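70 kDa protein (Xanthomonas sp., PDB 4B2N) is a dihaem c-type cytochrome that acts as a dioxygenase, cleaving the polyisoprene chains of rubber processively. Local coordinates at residues D37-P42 and T86-F91. Sequence-based numbering, arbitrary orientation.
Sequences DSTPLP and TTCGQF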
# COMPACT_ATOMS: atom_id res chain seq x y z
N ASP A 37 -15.64 27.94 -0.08
CA ASP A 37 -14.38 27.74 0.66
C ASP A 37 -14.51 27.89 2.18
O ASP A 37 -13.84 27.17 2.94
CB ASP A 37 -13.38 28.76 0.14
CG ASP A 37 -12.73 28.32 -1.17
OD1 ASP A 37 -13.07 27.23 -1.71
OD2 ASP A 37 -11.83 29.05 -1.63
N SER A 38 -15.30 28.87 2.61
CA SER A 38 -15.39 29.17 4.01
C SER A 38 -16.28 28.13 4.68
O SER A 38 -16.35 28.10 5.90
CB SER A 38 -16.02 30.57 4.19
OG SER A 38 -17.37 30.48 3.75
N THR A 39 -16.93 27.25 3.94
CA THR A 39 -17.75 26.29 4.68
C THR A 39 -17.00 25.36 5.68
O THR A 39 -15.95 24.80 5.34
CB THR A 39 -18.89 25.60 3.88
OG1 THR A 39 -18.96 24.21 4.17
CG2 THR A 39 -18.88 25.84 2.49
N PRO A 40 -17.53 25.23 6.95
CA PRO A 40 -16.82 24.48 7.98
C PRO A 40 -16.69 23.06 7.48
O PRO A 40 -17.67 22.52 6.94
CB PRO A 40 -17.80 24.51 9.19
CG PRO A 40 -18.58 25.78 9.01
CD PRO A 40 -18.72 25.92 7.49
N LEU A 41 -15.52 22.45 7.62
CA LEU A 41 -15.31 21.13 7.03
C LEU A 41 -16.29 20.08 7.61
O LEU A 41 -16.50 20.02 8.83
CB LEU A 41 -13.86 20.69 7.26
CG LEU A 41 -13.25 19.64 6.32
CD1 LEU A 41 -13.22 20.08 4.85
CD2 LEU A 41 -11.85 19.30 6.81
N PRO A 42 -16.83 19.18 6.78
CA PRO A 42 -17.60 18.07 7.36
C PRO A 42 -16.79 17.21 8.37
O PRO A 42 -15.56 17.09 8.24
CB PRO A 42 -17.95 17.21 6.14
CG PRO A 42 -17.84 18.12 5.00
CD PRO A 42 -16.81 19.15 5.32
N THR A 86 -9.86 23.28 8.60
CA THR A 86 -11.11 23.43 9.37
C THR A 86 -12.22 23.87 8.41
O THR A 86 -13.41 23.91 8.80
CB THR A 86 -10.99 24.52 10.45
OG1 THR A 86 -10.65 25.74 9.80
CG2 THR A 86 -9.90 24.14 11.51
N THR A 87 -11.85 24.21 7.17
CA THR A 87 -12.82 24.62 6.13
C THR A 87 -12.69 23.87 4.82
O THR A 87 -11.66 23.28 4.54
CB THR A 87 -12.69 26.10 5.77
OG1 THR A 87 -11.50 26.30 4.97
CG2 THR A 87 -12.69 26.99 7.05
N CYS A 88 -13.74 23.88 4.04
CA CYS A 88 -13.66 23.22 2.74
C CYS A 88 -12.53 23.79 1.88
O CYS A 88 -11.86 23.06 1.20
CB CYS A 88 -14.98 23.35 2.01
SG CYS A 88 -16.30 22.29 2.74
N GLY A 89 -12.32 25.11 1.93
CA GLY A 89 -11.29 25.71 1.10
C GLY A 89 -9.90 25.26 1.53
O GLY A 89 -9.04 24.95 0.69
N GLN A 90 -9.65 25.26 2.83
CA GLN A 90 -8.38 24.78 3.40
C GLN A 90 -8.09 23.35 2.98
O GLN A 90 -7.00 23.02 2.52
CB GLN A 90 -8.35 24.91 4.90
CG GLN A 90 -8.16 26.36 5.35
CD GLN A 90 -8.21 26.40 6.89
OE1 GLN A 90 -8.20 25.37 7.55
NE2 GLN A 90 -8.26 27.62 7.46
N PHE A 91 -9.12 22.51 3.06
CA PHE A 91 -8.91 21.10 2.71
C PHE A 91 -8.61 20.92 1.22
O PHE A 91 -7.60 20.21 0.81
CB PHE A 91 -10.16 20.32 3.10
CG PHE A 91 -10.09 18.86 2.75
CD1 PHE A 91 -9.26 17.98 3.46
CD2 PHE A 91 -10.85 18.35 1.71
CE1 PHE A 91 -9.18 16.61 3.13
CE2 PHE A 91 -10.76 17.00 1.37
CZ PHE A 91 -9.92 16.14 2.08
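Asp37 O faces the first turn of helix 88-104 and accepts from Gly89 N at 2.8 Å, the N-H meeting an in-plane lone pair. Thr87 OG1 also lies close to this oxygen, at the length of a weak hydrogen bond. One residue back in the helix, Cys88 N gives a 2.7 Å bond to Thr39 O, coming almost straight on to the carbonyl. Two first-turn N-H groups that have no carbonyl within the helix to bind are thus satisfied by the loop 37-42. A third is met locally: Thr87 is the N-cap, its OG1 set between backbone N and carbonyl carbon (chi1 74°) and accepting from Gln90 N at 3.0 Å. Just before the helix, Pro40 and Thr87 pair in a single beta bridge, next to which Leu41 N gives its hydrogen to Thr86 O at 2.8 Å, from above the carbonyl plane.

Leu41 brings CD1 to 3.5 Å from Phe91 CB, close also to Thr87 O; the Leu41 and Phe91 side chains lie roughly perpendicular, and both also touch Leu28. Beside them Cys88 SG lies 3.6 Å from Thr39 OG1 and is disulfide-bonded to Cys32, tying helix 27-32 to this helix start. At the exposed edge, Asp37 CG packs 3.7 Å from Gly89 CA while OD1 makes a salt bridge with Arg92.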